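Local coordinates for esterase (Rhizomucor miehei CAU432, PDB 4WY8), which hydrolyses carboxylic ester bonds as a fungal esterase of the alpha/beta hydrolase fold, probably through a serine nucleophile, at residues Pro239-Ala253 against Glu266-Gly278. Residues are numbered along the deposited sequence; the frame is centred on the assembly and turned at random.
Sequences PLKASIDDLRVLPRA and EGEAYARKLIEAG
K273 reaches from the helix 266-276 to the segment 239-253, and its chain can be followed atom by atom. CB lies against L247 CD1 at 3.9 Å, and CG passes I244 CD1. CD and CE pass alongside the carbonyl oxygens of L240 and A242, and NZ donates a hydrogen bond to each, 2.7 Å to L240 O and 2.8 Å to A242 O. The C=O...N angles are 159° and 156°, with NZ tilted modestly from each carbonyl plane. The chain is extended beyond CG, and two carbonyls two residues apart, at and just after the end of the 3-10 segment 239-241, fix the rotation of the ammonium group and would stabilise its charge.

In Y270, one helical turn earlier, chi1 of -176° puts CG opposite the backbone N and sets the ring against P239 and L247. CE1 approaches P239 CB at 3.7 Å, L247 CD2 sits beside OH, and L274 CG lies over one ring face, offset toward the rim. In the alpha/beta hydrolase fold, helix 264-276 is the helix of a beta-alpha-beta crossover joining the neighbouring parallel strands 253-258 and 281-286; the contact sets it against the connection that enters the first of them, whose L247 also touches I175 of helix 165-179.

L240 CD1 meets Y270 N at 3.6 Å and also touches the A269 methyl CB, while L240 CD2 touches E266 CB, the two side chains crossing at about a right angle. At the C-terminal end, I244 CG2 rests 3.8 Å from A277 CB, and R248 lays one guanidinium face over A277 CA; its NE makes a weak hydrogen bond, part of a salt bridge, to D245 OD1. A Schellman motif with G278 as C-prime residue ends the helix there, G278 N bonding to I275 O.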
ATOM      1  N   PRO A 239     -19.233 -13.388  -0.256  1.00 18.69           N
ATOM      2  CA  PRO A 239     -19.002 -13.088   1.162  1.00 16.11           C
ATOM      3  C   PRO A 239     -19.429 -11.680   1.567  1.00 15.14           C
ATOM      4  O   PRO A 239     -19.532 -11.422   2.764  1.00 16.18           O
ATOM      5  CB  PRO A 239     -17.484 -13.259   1.316  1.00 16.08           C
ATOM      6  CG  PRO A 239     -16.924 -13.140  -0.103  1.00 14.30           C
ATOM      7  CD  PRO A 239     -17.993 -13.720  -0.982  1.00 14.92           C
ATOM      8  N   LEU A 240     -19.693 -10.791   0.616  1.00 15.16           N
ATOM      9  CA  LEU A 240     -20.185  -9.450   0.960  1.00 14.89           C
ATOM     10  C   LEU A 240     -21.595  -9.474   1.542  1.00 17.56           C
ATOM     11  O   LEU A 240     -22.002  -8.548   2.260  1.00 19.11           O
ATOM     12  CB  LEU A 240     -20.163  -8.546  -0.264  1.00 16.00           C
ATOM     13  CG  LEU A 240     -20.537  -7.072  -0.074  1.00 19.25           C
ATOM     14  CD1 LEU A 240     -19.670  -6.375   0.996  1.00 15.67           C
ATOM     15  CD2 LEU A 240     -20.471  -6.352  -1.412  1.00 14.69           C
ATOM     16  N   LYS A 241     -22.339 -10.532   1.239  1.00 18.12           N
ATOM     17  CA  LYS A 241     -23.706 -10.673   1.747  1.00 20.14           C
ATOM     18  C   LYS A 241     -23.695 -11.171   3.202  1.00 20.86           C
ATOM     19  O   LYS A 241     -24.743 -11.248   3.843  1.00 23.12           O
ATOM     20  CB  LYS A 241     -24.510 -11.657   0.878  1.00 16.54           C
ATOM     21  CG  LYS A 241     -24.570 -11.343  -0.627  1.00 16.74           C
ATOM     22  CD  LYS A 241     -25.527 -12.342  -1.332  1.00 22.77           C
ATOM     23  CE  LYS A 241     -25.450 -12.258  -2.862  1.00 19.27           C
ATOM     24  NZ  LYS A 241     -25.681 -10.873  -3.365  1.00 19.42           N
ATOM     25  N   ALA A 242     -22.519 -11.528   3.718  1.00 17.23           N
ATOM     26  CA  ALA A 242     -22.430 -12.015   5.095  1.00 20.36           C
ATOM     27  C   ALA A 242     -22.787 -10.917   6.090  1.00 19.22           C
ATOM     28  O   ALA A 242     -22.585  -9.730   5.829  1.00 19.92           O
ATOM     29  CB  ALA A 242     -21.028 -12.549   5.389  1.00 17.56           C
ATOM     30  N   SER A 243     -23.317 -11.319   7.236  1.00 17.50           N
ATOM     31  CA  SER A 243     -23.562 -10.365   8.313  1.00 24.03           C
ATOM     32  C   SER A 243     -22.252 -10.068   9.035  1.00 18.89           C
ATOM     33  O   SER A 243     -21.289 -10.842   8.936  1.00 21.10           O
ATOM     34  CB  SER A 243     -24.568 -10.926   9.301  1.00 20.81           C
ATOM     35  OG  SER A 243     -23.950 -11.988  10.005  1.00 21.48           O
ATOM     36  N   ILE A 244     -22.236  -8.977   9.786  1.00 21.20           N
ATOM     37  CA  ILE A 244     -21.074  -8.592  10.569  1.00 17.28           C
ATOM     38  C   ILE A 244     -20.673  -9.711  11.535  1.00 23.09           C
ATOM     39  O   ILE A 244     -19.485 -10.045  11.665  1.00 22.07           O
ATOM     40  CB  ILE A 244     -21.366  -7.297  11.350  1.00 21.14           C
ATOM     41  CG1 ILE A 244     -21.808  -6.198  10.382  1.00 21.15           C
ATOM     42  CG2 ILE A 244     -20.155  -6.855  12.142  1.00 21.18           C
ATOM     43  CD1 ILE A 244     -20.822  -5.995   9.218  1.00 25.43           C
ATOM     44  N   ASP A 245     -21.658 -10.336  12.175  1.00 19.44           N
ATOM     45  CA  ASP A 245     -21.358 -11.454  13.071  1.00 24.49           C
ATOM     46  C   ASP A 245     -20.774 -12.670  12.349  1.00 22.38           C
ATOM     47  O   ASP A 245     -19.975 -13.421  12.923  1.00 21.77           O
ATOM     48  CB  ASP A 245     -22.609 -11.870  13.851  1.00 27.86           C
ATOM     49  CG  ASP A 245     -22.732 -11.145  15.186  1.00 43.92           C
ATOM     50  OD1 ASP A 245     -22.793  -9.893  15.199  1.00 42.15           O
ATOM     51  OD2 ASP A 245     -22.764 -11.838  16.228  1.00 57.70           O
ATOM     52  N   ASP A 246     -21.197 -12.904  11.113  1.00 18.84           N
ATOM     53  CA  ASP A 246     -20.611 -13.993  10.339  1.00 18.66           C
ATOM     54  C   ASP A 246     -19.094 -13.795  10.146  1.00 18.87           C
ATOM     55  O   ASP A 246     -18.361 -14.758  10.015  1.00 16.14           O
ATOM     56  CB  ASP A 246     -21.293 -14.096   8.970  1.00 24.73           C
ATOM     57  CG  ASP A 246     -22.674 -14.763   9.035  1.00 29.22           C
ATOM     58  OD1 ASP A 246     -22.946 -15.546   9.973  1.00 35.00           O
ATOM     59  OD2 ASP A 246     -23.494 -14.488   8.127  1.00 30.73           O
ATOM     60  N   LEU A 247     -18.651 -12.534  10.117  1.00 18.22           N
ATOM     61  CA  LEU A 247     -17.290 -12.175   9.704  1.00 15.66           C
ATOM     62  C   LEU A 247     -16.343 -11.890  10.891  1.00 22.26           C
ATOM     63  O   LEU A 247     -15.155 -11.609  10.702  1.00 17.74           O
ATOM     64  CB  LEU A 247     -17.334 -10.930   8.803  1.00 13.46           C
ATOM     65  CG  LEU A 247     -18.044 -11.151   7.466  1.00 15.92           C
ATOM     66  CD1 LEU A 247     -18.170  -9.846   6.696  1.00 14.52           C
ATOM     67  CD2 LEU A 247     -17.365 -12.240   6.663  1.00  9.89           C
ATOM     68  N   ARG A 248     -16.871 -11.965  12.112  1.00 18.68           N
ATOM     69  CA  ARG A 248     -16.073 -11.731  13.313  1.00 19.52           C
ATOM     70  C   ARG A 248     -14.996 -12.796  13.439  1.00 15.97           C
ATOM     71  O   ARG A 248     -15.162 -13.899  12.923  1.00 20.56           O
ATOM     72  CB  ARG A 248     -16.972 -11.748  14.549  1.00 15.94           C
ATOM     73  CG  ARG A 248     -17.968 -10.625  14.559  1.00 19.98           C
ATOM     74  CD  ARG A 248     -18.604 -10.399  15.910  1.00 23.55           C
ATOM     75  NE  ARG A 248     -19.553  -9.292  15.819  1.00 29.08           N
ATOM     76  CZ  ARG A 248     -19.221  -8.027  16.036  1.00 26.64           C
ATOM     77  NH1 ARG A 248     -17.970  -7.736  16.375  1.00 26.95           N
ATOM     78  NH2 ARG A 248     -20.131  -7.063  15.928  1.00 23.91           N
ATOM     79  N   VAL A 249     -13.925 -12.474  14.164  1.00 19.60           N
ATOM     80  CA  VAL A 249     -12.786 -13.380  14.382  1.00 19.14           C
ATOM     81  C   VAL A 249     -12.337 -14.105  13.090  1.00 16.13           C
ATOM     82  O   VAL A 249     -12.208 -15.321  13.004  1.00 18.07           O
ATOM     83  CB  VAL A 249     -13.113 -14.349  15.606  1.00 22.74           C
ATOM     84  CG1 VAL A 249     -14.051 -13.644  16.592  1.00 24.86           C
ATOM     85  CG2 VAL A 249     -13.728 -15.687  15.228  1.00 29.44           C
ATOM     86  N   LEU A 250     -12.074 -13.310  12.060  1.00 18.31           N
ATOM     87  CA  LEU A 250     -11.422 -13.824  10.849  1.00 15.59           C
ATOM     88  C   LEU A 250      -9.924 -13.488  10.885  1.00 14.95           C
ATOM     89  O   LEU A 250      -9.480 -12.624  11.673  1.00 11.28           O
ATOM     90  CB  LEU A 250     -12.086 -13.242   9.602  1.00 15.77           C
ATOM     91  CG  LEU A 250     -13.468 -13.811   9.288  1.00 14.40           C
ATOM     92  CD1 LEU A 250     -13.996 -13.227   7.999  1.00 16.39           C
ATOM     93  CD2 LEU A 250     -13.455 -15.320   9.237  1.00 12.71           C
ATOM     94  N   PRO A 251      -9.129 -14.153  10.030  1.00 13.69           N
ATOM     95  CA  PRO A 251      -7.693 -13.848  10.101  1.00 10.20           C
ATOM     96  C   PRO A 251      -7.334 -12.429   9.657  1.00  7.94           C
ATOM     97  O   PRO A 251      -8.024 -11.823   8.836  1.00 10.87           O
ATOM     98  CB  PRO A 251      -7.061 -14.913   9.188  1.00 10.15           C
ATOM     99  CG  PRO A 251      -8.058 -16.046   9.188  1.00 12.98           C
ATOM    100  CD  PRO A 251      -9.404 -15.350   9.214  1.00 14.53           C
ATOM    101  N   ARG A 252      -6.294 -11.885  10.269  1.00  9.80           N
ATOM    102  CA  ARG A 252      -5.679 -10.609   9.870  1.00 11.88           C
ATOM    103  C   ARG A 252      -5.639 -10.473   8.326  1.00 11.80           C
ATOM    104  O   ARG A 252      -5.203 -11.394   7.622  1.00  9.61           O
ATOM    105  CB  ARG A 252      -4.268 -10.536  10.473  1.00 11.21           C
ATOM    106  CG  ARG A 252      -3.406  -9.365  10.059  1.00 13.43           C
ATOM    107  CD  ARG A 252      -2.006  -9.468  10.736  1.00 14.21           C
ATOM    108  NE  ARG A 252      -0.959  -8.838   9.925  1.00 10.52           N
ATOM    109  CZ  ARG A 252      -0.650  -7.550   9.993  1.00 13.71           C
ATOM    110  NH1 ARG A 252      -1.305  -6.763  10.842  1.00 11.64           N
ATOM    111  NH2 ARG A 252       0.300  -7.040   9.206  1.00 13.86           N
ATOM    112  N   ALA A 253      -6.136  -9.354   7.806  1.00 10.12           N
ATOM    113  CA  ALA A 253      -6.444  -9.254   6.378  1.00 13.13           C
ATOM    114  C   ALA A 253      -5.773  -8.082   5.687  1.00 10.45           C
ATOM    115  O   ALA A 253      -5.700  -6.979   6.236  1.00  8.22           O
ATOM    116  CB  ALA A 253      -7.948  -9.138   6.180  1.00  7.33           C
ATOM    117  N   GLU A 266     -17.136  -3.516  -4.529  1.00 11.70           N
ATOM    118  CA  GLU A 266     -17.472  -4.638  -3.662  1.00 11.87           C
ATOM    119  C   GLU A 266     -16.282  -5.113  -2.807  1.00 12.81           C
ATOM    120  O   GLU A 266     -16.477  -5.577  -1.677  1.00 11.88           O
ATOM    121  CB  GLU A 266     -18.036  -5.787  -4.498  1.00 12.96           C
ATOM    122  CG  GLU A 266     -17.065  -6.339  -5.526  1.00 14.59           C
ATOM    123  CD  GLU A 266     -17.760  -7.207  -6.558  1.00 20.24           C
ATOM    124  OE1 GLU A 266     -18.422  -6.613  -7.450  1.00 22.36           O
ATOM    125  OE2 GLU A 266     -17.627  -8.464  -6.515  1.00 20.45           O
ATOM    126  N   GLY A 267     -15.063  -4.994  -3.334  1.00 11.02           N
ATOM    127  CA  GLY A 267     -13.859  -5.313  -2.578  1.00  8.80           C
ATOM    128  C   GLY A 267     -13.686  -4.337  -1.431  1.00 12.34           C
ATOM    129  O   GLY A 267     -13.412  -4.739  -0.272  1.00 12.49           O
ATOM    130  N   GLU A 268     -13.821  -3.044  -1.740  1.00 11.46           N
ATOM    131  CA  GLU A 268     -13.731  -2.045  -0.680  1.00 12.15           C
ATOM    132  C   GLU A 268     -14.881  -2.158   0.361  1.00 16.13           C
ATOM    133  O   GLU A 268     -14.634  -2.064   1.574  1.00 16.36           O
ATOM    134  CB  GLU A 268     -13.653  -0.638  -1.302  1.00 16.32           C
ATOM    135  CG  GLU A 268     -12.346  -0.485  -2.109  1.00 18.70           C
ATOM    136  CD  GLU A 268     -12.031   0.922  -2.596  1.00 19.22           C
ATOM    137  OE1 GLU A 268     -12.809   1.864  -2.330  1.00 20.30           O
ATOM    138  OE2 GLU A 268     -10.957   1.089  -3.233  1.00 20.20           O
ATOM    139  N   ALA A 269     -16.108  -2.427  -0.084  1.00 14.24           N
ATOM    140  CA  ALA A 269     -17.218  -2.653   0.855  1.00 15.41           C
ATOM    141  C   ALA A 269     -16.981  -3.896   1.732  1.00 13.34           C
ATOM    142  O   ALA A 269     -17.354  -3.909   2.920  1.00 14.45           O
ATOM    143  CB  ALA A 269     -18.539  -2.772   0.113  1.00 12.28           C
ATOM    144  N   TYR A 270     -16.375  -4.938   1.165  1.00 10.65           N
ATOM    145  CA  TYR A 270     -16.059  -6.122   1.964  1.00  9.37           C
ATOM    146  C   TYR A 270     -15.011  -5.776   3.005  1.00 14.28           C
ATOM    147  O   TYR A 270     -15.089  -6.239   4.164  1.00 16.61           O
ATOM    148  CB  TYR A 270     -15.581  -7.288   1.099  1.00  9.39           C
ATOM    149  CG  TYR A 270     -15.348  -8.566   1.890  1.00 13.30           C
ATOM    150  CD1 TYR A 270     -16.408  -9.214   2.529  1.00 12.55           C
ATOM    151  CD2 TYR A 270     -14.086  -9.148   1.968  1.00 10.60           C
ATOM    152  CE1 TYR A 270     -16.219 -10.386   3.258  1.00 12.40           C
ATOM    153  CE2 TYR A 270     -13.883 -10.338   2.702  1.00 11.70           C
ATOM    154  CZ  TYR A 270     -14.964 -10.942   3.345  1.00 13.17           C
ATOM    155  OH  TYR A 270     -14.817 -12.110   4.072  1.00 10.95           O
ATOM    156  N   ALA A 271     -14.041  -4.948   2.623  1.00 11.56           N
ATOM    157  CA  ALA A 271     -13.081  -4.483   3.631  1.00 12.82           C
ATOM    158  C   ALA A 271     -13.754  -3.676   4.770  1.00 13.36           C
ATOM    159  O   ALA A 271     -13.437  -3.865   5.969  1.00 15.80           O
ATOM    160  CB  ALA A 271     -12.002  -3.656   2.984  1.00 11.83           C
ATOM    161  N   ARG A 272     -14.660  -2.769   4.413  1.00 10.75           N
ATOM    162  CA  ARG A 272     -15.421  -2.039   5.449  1.00 15.09           C
ATOM    163  C   ARG A 272     -16.185  -2.981   6.383  1.00 13.02           C
ATOM    164  O   ARG A 272     -16.125  -2.819   7.595  1.00 15.81           O
ATOM    165  CB  ARG A 272     -16.395  -1.063   4.812  1.00 13.10           C
ATOM    166  CG  ARG A 272     -15.711   0.099   4.160  1.00 17.65           C
ATOM    167  CD  ARG A 272     -16.680   1.205   3.765  1.00 17.05           C
ATOM    168  NE  ARG A 272     -15.996   2.105   2.840  1.00 20.94           N
ATOM    169  CZ  ARG A 272     -16.021   1.960   1.519  1.00 22.30           C
ATOM    170  NH1 ARG A 272     -16.726   0.967   0.984  1.00 14.96           N
ATOM    171  NH2 ARG A 272     -15.350   2.805   0.738  1.00 18.45           N
ATOM    172  N   LYS A 273     -16.865  -3.988   5.829  1.00 11.87           N
ATOM    173  CA  LYS A 273     -17.520  -4.990   6.688  1.00 13.28           C
ATOM    174  C   LYS A 273     -16.530  -5.722   7.610  1.00 19.85           C
ATOM    175  O   LYS A 273     -16.849  -6.012   8.775  1.00 15.69           O
ATOM    176  CB  LYS A 273     -18.276  -6.025   5.856  1.00 10.43           C
ATOM    177  CG  LYS A 273     -19.605  -5.531   5.278  1.00 12.23           C
ATOM    178  CD  LYS A 273     -20.570  -6.697   5.048  1.00 20.21           C
ATOM    179  CE  LYS A 273     -21.918  -6.195   4.506  1.00 21.51           C
ATOM    180  NZ  LYS A 273     -22.921  -7.301   4.424  1.00 31.12           N
ATOM    181  N   LEU A 274     -15.352  -6.071   7.089  1.00 15.43           N
ATOM    182  CA  LEU A 274     -14.377  -6.747   7.947  1.00 16.54           C
ATOM    183  C   LEU A 274     -13.927  -5.841   9.088  1.00 15.20           C
ATOM    184  O   LEU A 274     -13.685  -6.313  10.196  1.00 16.38           O
ATOM    185  CB  LEU A 274     -13.155  -7.224   7.147  1.00 18.35           C
ATOM    186  CG  LEU A 274     -13.361  -8.357   6.132  1.00 17.21           C
ATOM    187  CD1 LEU A 274     -12.046  -8.637   5.389  1.00 10.60           C
ATOM    188  CD2 LEU A 274     -13.829  -9.598   6.847  1.00 13.59           C
ATOM    189  N   ILE A 275     -13.804  -4.548   8.806  1.00 15.43           N
ATOM    190  CA  ILE A 275     -13.469  -3.575   9.839  1.00 15.52           C
ATOM    191  C   ILE A 275     -14.597  -3.462  10.880  1.00 22.50           C
ATOM    192  O   ILE A 275     -14.326  -3.578  12.081  1.00 21.92           O
ATOM    193  CB  ILE A 275     -13.179  -2.180   9.230  1.00 19.30           C
ATOM    194  CG1 ILE A 275     -11.921  -2.233   8.349  1.00 19.01           C
ATOM    195  CG2 ILE A 275     -13.004  -1.108  10.310  1.00 21.53           C
ATOM    196  CD1 ILE A 275     -11.697  -0.958   7.525  1.00 15.87           C
ATOM    197  N   GLU A 276     -15.851  -3.306  10.440  1.00 20.22           N
ATOM    198  CA  GLU A 276     -16.977  -3.297  11.385  1.00 18.77           C
ATOM    199  C   GLU A 276     -16.967  -4.509  12.301  1.00 19.64           C
ATOM    200  O   GLU A 276     -17.283  -4.397  13.482  1.00 19.91           O
ATOM    201  CB  GLU A 276     -18.344  -3.270  10.683  1.00 20.70           C
ATOM    202  CG  GLU A 276     -18.930  -1.904  10.435  1.00 33.78           C
ATOM    203  CD  GLU A 276     -20.413  -1.957  10.091  1.00 33.65           C
ATOM    204  OE1 GLU A 276     -20.765  -1.739   8.910  1.00 42.59           O
ATOM    205  OE2 GLU A 276     -21.226  -2.198  11.021  1.00 27.52           O
ATOM    206  N   ALA A 277     -16.587  -5.660  11.755  1.00 14.72           N
ATOM    207  CA  ALA A 277     -16.569  -6.896  12.523  1.00 13.98           C
ATOM    208  C   ALA A 277     -15.366  -7.010  13.477  1.00 16.12           C
ATOM    209  O   ALA A 277     -15.122  -8.078  14.049  1.00 13.67           O
ATOM    210  CB  ALA A 277     -16.602  -8.059  11.588  1.00 13.51           C
ATOM    211  N   GLY A 278     -14.584  -5.935  13.607  1.00 17.00           N
ATOM    212  CA  GLY A 278     -13.499  -5.909  14.585  1.00 15.21           C
ATOM    213  C   GLY A 278     -12.246  -6.674  14.160  1.00 21.76           C
ATOM    214  O   GLY A 278     -11.426  -7.076  15.000  1.00 17.57           O
TER
HETATM  215  O   HOH W   1     -13.478  -9.465  15.415  1.00 22.45           O